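Local coordinates for oxidoreductase, 2OG-Fe oxygenase family protein, putative, expressed (Oryza sativa subsp. japonica, PDB 5XEG) that probably acts as an iron(II)- and 2-oxoglutarate-dependent dioxygenase of the AlkB family, this chain being the C-terminal oxygenase domain of a longer protein, at residues I29-K34 against P86-K91; F42-Y47 against S54-C59; M58-N63 against C125-Y130. All blocks are in the same frame, centred on the assembly; numbering follows the deposited sequence.

Contact 1 (I29-K34 against P86-K91); sequences IRRCQK and PEVFSK
Arg31 NE, salt-bridged to Asp27 one turn earlier in its own helix, has Val88 CG1 packed 3.9 Å away, over one face of the guanidinium group. No hydrogen bond spans the two segments, so the contact shows how a long cationic side chain can bridge two helices through its carbon and its flat face. The Arg31 chain is extended from CG to NE, then the guanidinium is twisted across it (chi4 -92°). Its aliphatic part packs through CD, 3.8 Å from Phe89 CE1, and the guanidinium reaches Pro86, with Arg31 NH1 3.8 Å from Pro86 CB. The guanidinium and the phenyl ring are steeply inclined, their planes 70° apart. Pro86, at the N-cap position of its helix, also lays its CG over the centre of the Phe89 ring, 3.8 Å above the plane. Deeper in, Cys32 SG comes within 4.5 Å of Phe89 CE2. The axes of the short helical segments stay 12.5 Å apart at a signed angle of -134°, so the two segments meet through side chains alone. Helices 22-37 and 87-107 both rest on strand 223-229, Cys32 on Leu224 and Phe89 on Leu226 and Phe228.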
ATOM      1  N   ILE A  29       9.416  -5.223   8.294  1.00 21.12           N
ATOM      2  CA  ILE A  29      10.597  -4.443   8.042  1.00 20.51           C
ATOM      3  C   ILE A  29      11.783  -5.343   7.822  1.00 20.38           C
ATOM      4  O   ILE A  29      12.501  -5.164   6.855  1.00 17.96           O
ATOM      5  CB  ILE A  29      10.911  -3.421   9.196  1.00 18.47           C
ATOM      6  CG1 ILE A  29       9.790  -2.380   9.398  1.00 21.20           C
ATOM      7  CG2 ILE A  29      12.282  -2.742   8.943  1.00 20.03           C
ATOM      8  CD1 ILE A  29       9.497  -1.514   8.153  1.00 23.96           C
ATOM      9  N   ARG A  30      12.030  -6.306   8.730  1.00 20.30           N
ATOM     10  CA  ARG A  30      13.168  -7.192   8.572  1.00 21.73           C
ATOM     11  C   ARG A  30      13.113  -7.983   7.265  1.00 20.22           C
ATOM     12  O   ARG A  30      14.118  -8.066   6.601  1.00 23.37           O
ATOM     13  CB  ARG A  30      13.362  -8.108   9.807  1.00 24.48           C
ATOM     14  CG  ARG A  30      13.833  -7.357  11.042  1.00 24.80           C
ATOM     15  CD  ARG A  30      13.885  -8.303  12.242  1.00 29.51           C
ATOM     16  NE  ARG A  30      14.268  -7.647  13.486  1.00 33.78           N
ATOM     17  CZ  ARG A  30      13.961  -8.118  14.715  1.00 41.41           C
ATOM     18  NH1 ARG A  30      13.249  -9.251  14.874  1.00 36.84           N
ATOM     19  NH2 ARG A  30      14.337  -7.439  15.807  1.00 42.45           N
ATOM     20  N   ARG A  31      11.965  -8.537   6.899  1.00 22.10           N
ATOM     21  CA  ARG A  31      11.860  -9.274   5.627  1.00 23.65           C
ATOM     22  C   ARG A  31      12.100  -8.366   4.396  1.00 22.37           C
ATOM     23  O   ARG A  31      12.824  -8.710   3.484  1.00 24.59           O
ATOM     24  CB  ARG A  31      10.499  -9.906   5.484  1.00 28.83           C
ATOM     25  CG  ARG A  31      10.226 -11.101   6.390  1.00 34.46           C
ATOM     26  CD  ARG A  31       8.799 -11.500   6.214  1.00 36.47           C
ATOM     27  NE  ARG A  31       8.441 -12.616   7.083  1.00 42.20           N
ATOM     28  CZ  ARG A  31       8.510 -13.899   6.724  1.00 46.22           C
ATOM     29  NH1 ARG A  31       8.927 -14.284   5.514  1.00 43.08           N
ATOM     30  NH2 ARG A  31       8.140 -14.816   7.596  1.00 56.41           N
ATOM     31  N   CYS A  32      11.534  -7.170   4.430  1.00 21.23           N
ATOM     32  CA  CYS A  32      11.769  -6.180   3.379  1.00 20.41           C
ATOM     33  C   CYS A  32      13.188  -5.645   3.287  1.00 21.57           C
ATOM     34  O   CYS A  32      13.672  -5.376   2.193  1.00 22.50           O
ATOM     35  CB  CYS A  32      10.712  -5.037   3.480  1.00 19.15           C
ATOM     36  SG  CYS A  32       9.036  -5.446   3.089  1.00 21.98           S
ATOM     37  N   GLN A  33      13.905  -5.490   4.433  1.00 21.25           N
ATOM     38  CA  GLN A  33      15.280  -5.125   4.409  1.00 22.06           C
ATOM     39  C   GLN A  33      16.136  -6.155   3.646  1.00 24.70           C
ATOM     40  O   GLN A  33      17.027  -5.782   2.821  1.00 24.69           O
ATOM     41  CB  GLN A  33      15.818  -4.937   5.822  1.00 22.81           C
ATOM     42  CG  GLN A  33      15.303  -3.699   6.498  1.00 22.90           C
ATOM     43  CD  GLN A  33      15.626  -3.678   7.960  1.00 24.59           C
ATOM     44  OE1 GLN A  33      15.732  -4.743   8.592  1.00 26.87           O
ATOM     45  NE2 GLN A  33      15.790  -2.505   8.508  1.00 25.21           N
ATOM     46  N   LYS A  34      15.868  -7.413   3.944  1.00 24.56           N
ATOM     47  CA  LYS A  34      16.604  -8.527   3.343  1.00 27.37           C
ATOM     48  C   LYS A  34      16.203  -8.761   1.870  1.00 24.01           C
ATOM     49  O   LYS A  34      17.050  -8.919   1.034  1.00 29.73           O
ATOM     50  CB  LYS A  34      16.293  -9.816   4.101  1.00 28.89           C
ATOM     51  CG  LYS A  34      17.153 -10.977   3.654  1.00 32.61           C
ATOM     52  CD  LYS A  34      17.154 -12.054   4.739  1.00 38.82           C
ATOM     53  CE  LYS A  34      17.870 -13.290   4.266  1.00 37.02           C
ATOM     54  NZ  LYS A  34      19.347 -13.081   4.279  1.00 37.55           N
ATOM     55  N   PRO A  86       5.479 -13.288   0.983  1.00 23.76           N
ATOM     56  CA  PRO A  86       5.424 -14.118   2.212  1.00 26.03           C
ATOM     57  C   PRO A  86       4.011 -14.466   2.562  1.00 27.03           C
ATOM     58  O   PRO A  86       3.069 -13.668   2.387  1.00 25.29           O
ATOM     59  CB  PRO A  86       6.029 -13.205   3.252  1.00 24.96           C
ATOM     60  CG  PRO A  86       6.975 -12.388   2.477  1.00 27.40           C
ATOM     61  CD  PRO A  86       6.319 -12.105   1.181  1.00 25.51           C
ATOM     62  N   GLU A  87       3.802 -15.696   3.002  1.00 28.36           N
ATOM     63  CA  GLU A  87       2.436 -16.127   3.376  1.00 28.79           C
ATOM     64  C   GLU A  87       1.887 -15.304   4.562  1.00 26.05           C
ATOM     65  O   GLU A  87       0.688 -14.970   4.634  1.00 26.73           O
ATOM     66  CB  GLU A  87       2.448 -17.627   3.685  1.00 37.84           C
ATOM     67  CG  GLU A  87       2.712 -18.448   2.409  1.00 45.98           C
ATOM     68  CD  GLU A  87       2.693 -19.967   2.603  1.00 57.51           C
ATOM     69  OE1 GLU A  87       3.472 -20.481   3.453  1.00 61.48           O
ATOM     70  OE2 GLU A  87       1.903 -20.644   1.890  1.00 60.17           O
ATOM     71  N   VAL A  88       2.745 -14.932   5.470  1.00 21.91           N
ATOM     72  CA  VAL A  88       2.280 -14.084   6.570  1.00 25.85           C
ATOM     73  C   VAL A  88       1.668 -12.775   6.060  1.00 24.90           C
ATOM     74  O   VAL A  88       0.694 -12.263   6.643  1.00 21.77           O
ATOM     75  CB  VAL A  88       3.340 -13.843   7.646  1.00 28.54           C
ATOM     76  CG1 VAL A  88       4.574 -13.131   7.114  1.00 33.10           C
ATOM     77  CG2 VAL A  88       2.746 -13.030   8.814  1.00 32.64           C
ATOM     78  N   PHE A  89       2.237 -12.216   4.975  1.00 24.93           N
ATOM     79  CA  PHE A  89       1.707 -10.930   4.445  1.00 22.23           C
ATOM     80  C   PHE A  89       0.295 -11.119   3.927  1.00 21.98           C
ATOM     81  O   PHE A  89      -0.598 -10.320   4.220  1.00 19.13           O
ATOM     82  CB  PHE A  89       2.588 -10.412   3.306  1.00 22.26           C
ATOM     83  CG  PHE A  89       3.936  -9.852   3.738  1.00 20.56           C
ATOM     84  CD1 PHE A  89       4.428  -9.983   5.026  1.00 20.62           C
ATOM     85  CD2 PHE A  89       4.757  -9.235   2.806  1.00 20.61           C
ATOM     86  CE1 PHE A  89       5.671  -9.496   5.357  1.00 22.31           C
ATOM     87  CE2 PHE A  89       5.998  -8.724   3.140  1.00 21.15           C
ATOM     88  CZ  PHE A  89       6.485  -8.894   4.403  1.00 20.67           C
ATOM     89  N   SER A  90       0.093 -12.191   3.187  1.00 22.55           N
ATOM     90  CA  SER A  90      -1.235 -12.516   2.616  1.00 21.61           C
ATOM     91  C   SER A  90      -2.255 -12.745   3.723  1.00 21.62           C
ATOM     92  O   SER A  90      -3.379 -12.348   3.591  1.00 20.02           O
ATOM     93  CB  SER A  90      -1.185 -13.753   1.728  1.00 26.11           C
ATOM     94  OG  SER A  90      -0.490 -13.537   0.512  1.00 27.86           O
ATOM     95  N   LYS A  91      -1.839 -13.412   4.807  1.00 22.59           N
ATOM     96  CA  LYS A  91      -2.726 -13.678   5.936  1.00 23.20           C
ATOM     97  C   LYS A  91      -3.229 -12.377   6.556  1.00 23.31           C
ATOM     98  O   LYS A  91      -4.405 -12.261   6.956  1.00 24.43           O
ATOM     99  CB  LYS A  91      -2.000 -14.483   6.993  1.00 26.41           C
ATOM    100  CG  LYS A  91      -2.755 -14.666   8.295  1.00 32.23           C
ATOM    101  CD  LYS A  91      -2.360 -13.608   9.342  1.00 44.97           C
ATOM    102  CE  LYS A  91      -2.749 -14.013  10.755  1.00 49.02           C
ATOM    103  NZ  LYS A  91      -4.107 -14.638  10.794  1.00 54.88           N
TER

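Contact 2 (F42-Y47 against S54-C59); sequences FYTPGY and SLQMMC
Phe42 turns one face of its ring to Met58, and Tyr43 turns one face of its ring to Met57, a pair of Met-aromatic contacts from adjacent residues. In the first, Met58 CG stands 3.9 Å from the centroid of the Phe42 ring and almost on its normal, a CH-pi contact, with SD over the same ring. Met58 CG is tucked between its backbone N and carbonyl carbon (chi1 63°), which brings it over the phenyl group. The edge of that ring, meanwhile, meets the backbone of Gln56 and Met57. In the second pair the side chains run side by side in the same direction: Met57 CG lies over the Tyr43 ring, displaced toward its rim, and SD approaches obliquely. Pro45 crosses the same methionine, its CB 3.8 Å from Met57 SD. The backbones of Tyr43 and Met57 themselves form a single antiparallel hydrogen-bonded bridge, Tyr43 N to Met57 O at 3.0 Å and Met57 N to Tyr43 O at 2.9 Å. The touching parts run 119° apart, consistent with a pairing limited to one bridge. Following helix 22-37, the irregular 42-47 segment thus borders strand 55-59, whose Gln56 and Met58 pair on its other edge with strand 124-131.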
ATOM      1  N   PHE A  42      15.288  -3.347  -4.195  1.00 17.92           N
ATOM      2  CA  PHE A  42      14.838  -1.934  -4.456  1.00 17.62           C
ATOM      3  C   PHE A  42      15.597  -1.275  -5.593  1.00 16.88           C
ATOM      4  O   PHE A  42      16.836  -1.511  -5.809  1.00 16.59           O
ATOM      5  CB  PHE A  42      15.025  -1.070  -3.248  1.00 17.34           C
ATOM      6  CG  PHE A  42      14.015  -1.297  -2.185  1.00 18.05           C
ATOM      7  CD1 PHE A  42      12.746  -0.773  -2.289  1.00 18.97           C
ATOM      8  CD2 PHE A  42      14.306  -2.055  -1.076  1.00 18.95           C
ATOM      9  CE1 PHE A  42      11.778  -0.982  -1.294  1.00 19.69           C
ATOM     10  CE2 PHE A  42      13.345  -2.308  -0.131  1.00 19.61           C
ATOM     11  CZ  PHE A  42      12.069  -1.738  -0.213  1.00 20.63           C
ATOM     12  N   TYR A  43      14.873  -0.492  -6.376  1.00 16.90           N
ATOM     13  CA  TYR A  43      15.468   0.327  -7.382  1.00 16.74           C
ATOM     14  C   TYR A  43      14.649   1.630  -7.508  1.00 17.04           C
ATOM     15  O   TYR A  43      13.532   1.736  -7.037  1.00 16.12           O
ATOM     16  CB  TYR A  43      15.489  -0.340  -8.732  1.00 17.66           C
ATOM     17  CG  TYR A  43      14.181  -0.579  -9.397  1.00 18.49           C
ATOM     18  CD1 TYR A  43      13.374  -1.645  -9.022  1.00 16.63           C
ATOM     19  CD2 TYR A  43      13.715   0.292 -10.430  1.00 19.10           C
ATOM     20  CE1 TYR A  43      12.162  -1.903  -9.612  1.00 18.98           C
ATOM     21  CE2 TYR A  43      12.520   0.031 -11.083  1.00 18.89           C
ATOM     22  CZ  TYR A  43      11.746  -1.050 -10.673  1.00 20.08           C
ATOM     23  OH  TYR A  43      10.540  -1.398 -11.238  1.00 20.03           O
ATOM     24  N   THR A  44      15.289   2.606  -8.115  1.00 18.26           N
ATOM     25  CA  THR A  44      14.666   3.914  -8.345  1.00 17.38           C
ATOM     26  C   THR A  44      13.972   3.842  -9.674  1.00 18.10           C
ATOM     27  O   THR A  44      14.629   3.714 -10.702  1.00 18.29           O
ATOM     28  CB  THR A  44      15.701   5.029  -8.298  1.00 20.02           C
ATOM     29  OG1 THR A  44      16.394   4.996  -7.049  1.00 20.47           O
ATOM     30  CG2 THR A  44      15.053   6.366  -8.475  1.00 20.13           C
ATOM     31  N   PRO A  45      12.597   3.942  -9.692  1.00 18.66           N
ATOM     32  CA  PRO A  45      11.858   3.827 -10.954  1.00 17.97           C
ATOM     33  C   PRO A  45      12.116   5.033 -11.819  1.00 18.41           C
ATOM     34  O   PRO A  45      12.167   6.186 -11.283  1.00 19.42           O
ATOM     35  CB  PRO A  45      10.426   3.739 -10.499  1.00 18.26           C
ATOM     36  CG  PRO A  45      10.373   4.485  -9.220  1.00 18.03           C
ATOM     37  CD  PRO A  45      11.690   4.179  -8.560  1.00 17.72           C
ATOM     38  N   GLY A  46      12.248   4.839 -13.145  1.00 17.45           N
ATOM     39  CA  GLY A  46      12.439   6.016 -13.952  1.00 18.82           C
ATOM     40  C   GLY A  46      11.130   6.833 -14.108  1.00 18.15           C
ATOM     41  O   GLY A  46      11.177   8.022 -14.362  1.00 18.13           O
ATOM     42  N   TYR A  47      10.020   6.160 -13.972  1.00 17.18           N
ATOM     43  CA  TYR A  47       8.677   6.721 -14.196  1.00 17.94           C
ATOM     44  C   TYR A  47       7.718   6.185 -13.125  1.00 20.93           C
ATOM     45  O   TYR A  47       7.686   4.959 -12.847  1.00 17.51           O
ATOM     46  CB  TYR A  47       8.165   6.292 -15.586  1.00 19.40           C
ATOM     47  CG  TYR A  47       6.625   6.349 -15.713  1.00 18.63           C
ATOM     48  CD1 TYR A  47       5.987   7.572 -15.646  1.00 18.67           C
ATOM     49  CD2 TYR A  47       5.840   5.203 -15.912  1.00 20.37           C
ATOM     50  CE1 TYR A  47       4.591   7.656 -15.746  1.00 19.33           C
ATOM     51  CE2 TYR A  47       4.489   5.284 -16.018  1.00 21.23           C
ATOM     52  CZ  TYR A  47       3.860   6.531 -15.934  1.00 20.19           C
ATOM     53  OH  TYR A  47       2.489   6.616 -16.006  1.00 22.85           O
ATOM     54  N   SER A  54      12.195  10.893  -4.275  1.00 16.95           N
ATOM     55  CA  SER A  54      12.789  10.166  -3.156  1.00 16.76           C
ATOM     56  C   SER A  54      12.078   8.893  -2.850  1.00 16.75           C
ATOM     57  O   SER A  54      11.860   8.568  -1.693  1.00 15.67           O
ATOM     58  CB  SER A  54      12.856  11.036  -1.936  1.00 18.35           C
ATOM     59  OG  SER A  54      13.671  12.188  -2.252  1.00 20.89           O
ATOM     60  N   LEU A  55      11.825   8.153  -3.925  1.00 15.88           N
ATOM     61  CA  LEU A  55      11.089   6.908  -3.892  1.00 15.51           C
ATOM     62  C   LEU A  55      11.902   5.806  -4.554  1.00 15.88           C
ATOM     63  O   LEU A  55      12.354   5.942  -5.692  1.00 17.42           O
ATOM     64  CB  LEU A  55       9.769   7.068  -4.689  1.00 17.51           C
ATOM     65  CG  LEU A  55       8.882   5.811  -4.837  1.00 18.66           C
ATOM     66  CD1 LEU A  55       8.436   5.338  -3.476  1.00 22.86           C
ATOM     67  CD2 LEU A  55       7.642   6.185  -5.627  1.00 22.33           C
ATOM     68  N   GLN A  56      12.014   4.682  -3.870  1.00 17.44           N
ATOM     69  CA  GLN A  56      12.449   3.435  -4.467  1.00 16.83           C
ATOM     70  C   GLN A  56      11.375   2.356  -4.295  1.00 16.47           C
ATOM     71  O   GLN A  56      10.514   2.444  -3.414  1.00 17.72           O
ATOM     72  CB  GLN A  56      13.717   2.983  -3.712  1.00 19.44           C
ATOM     73  CG  GLN A  56      14.903   3.999  -3.744  1.00 21.65           C
ATOM     74  CD  GLN A  56      15.984   3.526  -2.745  1.00 27.89           C
ATOM     75  OE1 GLN A  56      16.611   2.553  -3.025  1.00 30.44           O
ATOM     76  NE2 GLN A  56      16.125   4.180  -1.568  1.00 31.22           N
ATOM     77  N   MET A  57      11.412   1.336  -5.138  1.00 14.89           N
ATOM     78  CA  MET A  57      10.368   0.323  -5.133  1.00 15.64           C
ATOM     79  C   MET A  57      10.921  -1.046  -5.417  1.00 14.49           C
ATOM     80  O   MET A  57      11.992  -1.176  -6.012  1.00 15.56           O
ATOM     81  CB  MET A  57       9.247   0.650  -6.127  1.00 17.44           C
ATOM     82  CG  MET A  57       9.730   0.756  -7.569  1.00 18.61           C
ATOM     83  SD  MET A  57       8.374   1.116  -8.741  1.00 20.45           S
ATOM     84  CE  MET A  57       7.658  -0.504  -8.887  1.00 22.72           C
ATOM     85  N   MET A  58      10.145  -2.039  -5.048  1.00 17.00           N
ATOM     86  CA  MET A  58      10.363  -3.400  -5.533  1.00 18.69           C
ATOM     87  C   MET A  58       9.093  -4.135  -5.405  1.00 18.52           C
ATOM     88  O   MET A  58       8.233  -3.774  -4.571  1.00 21.13           O
ATOM     89  CB  MET A  58      11.472  -4.118  -4.732  1.00 23.49           C
ATOM     90  CG  MET A  58      11.242  -4.349  -3.270  1.00 26.14           C
ATOM     91  SD  MET A  58      12.264  -5.727  -2.481  1.00 25.71           S
ATOM     92  CE  MET A  58      11.443  -7.058  -3.260  1.00 31.13           C
ATOM     93  N   CYS A  59       8.928  -5.140  -6.262  1.00 16.87           N
ATOM     94  CA  CYS A  59       7.723  -5.931  -6.257  1.00 17.67           C
ATOM     95  C   CYS A  59       7.958  -7.277  -5.618  1.00 19.91           C
ATOM     96  O   CYS A  59       9.072  -7.833  -5.722  1.00 20.12           O
ATOM     97  CB  CYS A  59       7.201  -6.106  -7.665  1.00 18.93           C
ATOM     98  SG  CYS A  59       6.599  -4.505  -8.375  1.00 23.28           S
TER

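Contact 3 (M58-N63 against C125-Y130); sequences MCLGKN and CLVNFY. With AKG (2-oxoglutaric acid), chain B.
Met58 and Val127 belong to an antiparallel pairing in the larger sheet of the double-stranded beta-helix (jelly-roll) that characterises 2-oxoglutarate oxygenases and the cupin clan. Four backbone hydrogen bonds hold it here. Two join Met58 and Val127, with Val127 N to Met58 O at 2.8 Å, and two join Leu60 and Cys125, with Leu60 N to Cys125 O at 2.8 Å. Between them, in the non-hydrogen-bonded pair with Leu126, Cys59 directs its CA-H at Cys125 O, the CA to O distance being 3.3 Å.

Apolar packing gathers on the face bearing Met58, Leu60, Cys125 and Val127. Met58 CG runs beside Val127 CB, while Leu60 comes across Val127 at an angle, its CG 4.0 Å from Val127 CG2, and touches Cys125 as well.

The other face meets the ligand. Leu126 is extended (chi1 -161°, chi2 -176°), and its CD1 merely packs beside O2 of 2-oxoglutarate, 3.5 Å away. Asn128 ND2 donates to the same O2 at 2.8 Å, a rather bent bond with an angle of 138° at hydrogen. Its amide is held by second-shell bonds, OD1 receiving Arg48 NH1 and ND2 reaching Asn225 OD1, which fixes which end faces the ligand. Arg48 and Arg223 are also hydrogen-bonded to 2-oxoglutarate, and their positive charges would suit its anionic groups. At the far carboxylate, Tyr130 OH donates to O4 at 2.7 Å, with O4 lying at the edge of the phenol ring, near its plane.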
ATOM      1  N   MET A  58      10.145  -2.039  -5.048  1.00 17.00           N
ATOM      2  CA  MET A  58      10.363  -3.400  -5.533  1.00 18.69           C
ATOM      3  C   MET A  58       9.093  -4.135  -5.405  1.00 18.52           C
ATOM      4  O   MET A  58       8.233  -3.774  -4.571  1.00 21.13           O
ATOM      5  CB  MET A  58      11.472  -4.118  -4.732  1.00 23.49           C
ATOM      6  CG  MET A  58      11.242  -4.349  -3.270  1.00 26.14           C
ATOM      7  SD  MET A  58      12.264  -5.727  -2.481  1.00 25.71           S
ATOM      8  CE  MET A  58      11.443  -7.058  -3.260  1.00 31.13           C
ATOM      9  N   CYS A  59       8.928  -5.140  -6.262  1.00 16.87           N
ATOM     10  CA  CYS A  59       7.723  -5.931  -6.257  1.00 17.67           C
ATOM     11  C   CYS A  59       7.958  -7.277  -5.618  1.00 19.91           C
ATOM     12  O   CYS A  59       9.072  -7.833  -5.722  1.00 20.12           O
ATOM     13  CB  CYS A  59       7.201  -6.106  -7.665  1.00 18.93           C
ATOM     14  SG  CYS A  59       6.599  -4.505  -8.375  1.00 23.28           S
ATOM     15  N   LEU A  60       6.901  -7.800  -4.992  1.00 18.96           N
ATOM     16  CA  LEU A  60       6.845  -9.243  -4.605  1.00 19.95           C
ATOM     17  C   LEU A  60       5.697  -9.911  -5.347  1.00 22.12           C
ATOM     18  O   LEU A  60       4.699  -9.274  -5.577  1.00 23.51           O
ATOM     19  CB  LEU A  60       6.621  -9.406  -3.105  1.00 20.96           C
ATOM     20  CG  LEU A  60       7.427  -8.488  -2.219  1.00 21.05           C
ATOM     21  CD1 LEU A  60       6.939  -8.594  -0.764  1.00 25.64           C
ATOM     22  CD2 LEU A  60       8.885  -8.874  -2.304  1.00 23.41           C
ATOM     23  N   GLY A  61       5.860 -11.190  -5.725  1.00 21.84           N
ATOM     24  CA  GLY A  61       4.866 -11.907  -6.515  1.00 23.97           C
ATOM     25  C   GLY A  61       5.078 -11.593  -7.972  1.00 25.42           C
ATOM     26  O   GLY A  61       6.188 -11.798  -8.482  1.00 28.13           O
ATOM     27  N   LYS A  62       4.086 -10.997  -8.620  1.00 25.31           N
ATOM     28  CA  LYS A  62       4.260 -10.473  -9.943  1.00 29.12           C
ATOM     29  C   LYS A  62       5.039  -9.178  -9.958  1.00 28.50           C
ATOM     30  O   LYS A  62       5.057  -8.431  -8.999  1.00 30.50           O
ATOM     31  CB  LYS A  62       2.925 -10.269 -10.631  1.00 32.42           C
ATOM     32  CG  LYS A  62       2.230 -11.582 -10.862  1.00 37.88           C
ATOM     33  CD  LYS A  62       0.748 -11.343 -11.059  1.00 49.25           C
ATOM     34  CE  LYS A  62       0.456 -10.323 -12.139  1.00 60.41           C
ATOM     35  NZ  LYS A  62       1.170 -10.638 -13.415  1.00 70.93           N
ATOM     36  N   ASN A  63       5.725  -8.931 -11.053  1.00 28.29           N
ATOM     37  CA  ASN A  63       6.390  -7.688 -11.202  1.00 26.11           C
ATOM     38  C   ASN A  63       5.474  -6.723 -11.872  1.00 28.71           C
ATOM     39  O   ASN A  63       4.824  -7.090 -12.883  1.00 29.63           O
ATOM     40  CB  ASN A  63       7.627  -7.810 -12.074  1.00 26.18           C
ATOM     41  CG  ASN A  63       8.442  -6.539 -12.024  1.00 23.19           C
ATOM     42  OD1 ASN A  63       8.870  -6.117 -10.974  1.00 25.95           O
ATOM     43  ND2 ASN A  63       8.616  -5.899 -13.162  1.00 24.61           N
ATOM     44  N   CYS A 125       2.595  -7.460  -4.531  1.00 25.29           N
ATOM     45  CA  CYS A 125       2.828  -6.515  -3.508  1.00 23.60           C
ATOM     46  C   CYS A 125       3.862  -5.506  -3.995  1.00 24.40           C
ATOM     47  O   CYS A 125       5.039  -5.859  -4.256  1.00 25.88           O
ATOM     48  CB  CYS A 125       3.292  -7.200  -2.310  1.00 23.91           C
ATOM     49  SG  CYS A 125       3.698  -6.109  -0.912  1.00 28.35           S
ATOM     50  N   LEU A 126       3.435  -4.261  -4.153  1.00 20.52           N
ATOM     51  CA  LEU A 126       4.392  -3.244  -4.475  1.00 21.85           C
ATOM     52  C   LEU A 126       4.894  -2.696  -3.116  1.00 21.27           C
ATOM     53  O   LEU A 126       4.086  -2.244  -2.260  1.00 18.77           O
ATOM     54  CB  LEU A 126       3.708  -2.165  -5.253  1.00 24.75           C
ATOM     55  CG  LEU A 126       4.470  -1.175  -6.085  1.00 33.18           C
ATOM     56  CD1 LEU A 126       3.455  -0.179  -6.648  1.00 34.17           C
ATOM     57  CD2 LEU A 126       5.614  -0.500  -5.365  1.00 42.45           C
ATOM     58  N   VAL A 127       6.202  -2.743  -2.946  1.00 19.28           N
ATOM     59  CA  VAL A 127       6.893  -2.192  -1.818  1.00 17.40           C
ATOM     60  C   VAL A 127       7.576  -0.897  -2.240  1.00 17.02           C
ATOM     61  O   VAL A 127       8.523  -0.905  -3.055  1.00 16.36           O
ATOM     62  CB  VAL A 127       7.947  -3.191  -1.290  1.00 17.50           C
ATOM     63  CG1 VAL A 127       8.504  -2.735   0.066  1.00 17.22           C
ATOM     64  CG2 VAL A 127       7.312  -4.586  -1.221  1.00 18.27           C
ATOM     65  N   ASN A 128       7.099   0.199  -1.644  1.00 15.75           N
ATOM     66  CA  ASN A 128       7.568   1.540  -1.874  1.00 15.42           C
ATOM     67  C   ASN A 128       8.341   2.001  -0.640  1.00 15.15           C
ATOM     68  O   ASN A 128       7.810   1.940   0.493  1.00 17.13           O
ATOM     69  CB  ASN A 128       6.349   2.483  -2.039  1.00 15.71           C
ATOM     70  CG  ASN A 128       5.580   2.255  -3.298  1.00 15.23           C
ATOM     71  OD1 ASN A 128       6.129   2.393  -4.403  1.00 18.24           O
ATOM     72  ND2 ASN A 128       4.304   1.931  -3.168  1.00 14.95           N
ATOM     73  N   PHE A 129       9.528   2.539  -0.827  1.00 15.44           N
ATOM     74  CA  PHE A 129      10.248   3.143   0.260  1.00 15.11           C
ATOM     75  C   PHE A 129      10.475   4.620  -0.051  1.00 14.08           C
ATOM     76  O   PHE A 129      11.066   4.968  -1.061  1.00 16.22           O
ATOM     77  CB  PHE A 129      11.557   2.512   0.580  1.00 16.68           C
ATOM     78  CG  PHE A 129      12.217   3.209   1.782  1.00 18.84           C
ATOM     79  CD1 PHE A 129      11.636   3.057   2.999  1.00 23.80           C
ATOM     80  CD2 PHE A 129      13.251   4.085   1.626  1.00 25.10           C
ATOM     81  CE1 PHE A 129      12.115   3.703   4.096  1.00 27.98           C
ATOM     82  CE2 PHE A 129      13.765   4.730   2.750  1.00 25.10           C
ATOM     83  CZ  PHE A 129      13.175   4.556   3.943  1.00 22.18           C
ATOM     84  N   TYR A 130       9.993   5.493   0.845  1.00 15.63           N
ATOM     85  CA  TYR A 130      10.173   6.917   0.719  1.00 15.40           C
ATOM     86  C   TYR A 130      11.161   7.418   1.767  1.00 15.27           C
ATOM     87  O   TYR A 130      10.996   7.058   2.936  1.00 16.66           O
ATOM     88  CB  TYR A 130       8.845   7.612   1.035  1.00 14.31           C
ATOM     89  CG  TYR A 130       7.663   7.264   0.199  1.00 14.56           C
ATOM     90  CD1 TYR A 130       6.936   6.089   0.453  1.00 14.90           C
ATOM     91  CD2 TYR A 130       7.213   8.127  -0.805  1.00 14.82           C
ATOM     92  CE1 TYR A 130       5.830   5.735  -0.286  1.00 15.24           C
ATOM     93  CE2 TYR A 130       6.104   7.750  -1.579  1.00 15.80           C
ATOM     94  CZ  TYR A 130       5.395   6.595  -1.253  1.00 14.55           C
ATOM     95  OH  TYR A 130       4.312   6.319  -2.045  1.00 18.93           O
TER
HETATM   96  C1  AKG B 401       1.262   3.057  -5.181  1.00 20.77           C
HETATM   97  O1  AKG B 401       0.540   2.651  -6.117  1.00 19.74           O
HETATM   98  O2  AKG B 401       2.495   2.853  -5.160  1.00 20.36           O
HETATM   99  C2  AKG B 401       0.648   3.793  -4.080  1.00 18.17           C
HETATM  100  O5  AKG B 401      -0.337   4.485  -4.279  1.00 16.82           O
HETATM  101  C3  AKG B 401       1.236   3.693  -2.693  1.00 15.97           C
HETATM  102  C4  AKG B 401       0.812   4.905  -1.873  1.00 16.87           C
HETATM  103  C5  AKG B 401       1.455   4.841  -0.508  1.00 16.58           C
HETATM  104  O3  AKG B 401       0.715   4.781   0.498  1.00 16.61           O
HETATM  105  O4  AKG B 401       2.704   4.850  -0.436  1.00 17.44           O

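Contacts 2 and 3 share Met58 and Cys59 on strand 55-59, and their centres lie 9 Å apart; contact 1 is 11 Å from contact 3 and 18 Å from contact 2. Along the chain, contact 2 is nested within the loop that contact 1 closes, whereas contacts 1 and 3 interleave. All three belong to one oxygenase domain and converge on Val127: Cys32 SG packs on its CG1 and Phe42 CE1 on its carbonyl, while Leu60 joins contacts 1 and 3 through Phe89 CE2. The pair of helices therefore backs the sheet at strands 124-131 and 223-229, while the opposite face of strand 124-131 carries the 2-oxoglutarate site beside the manganese ion.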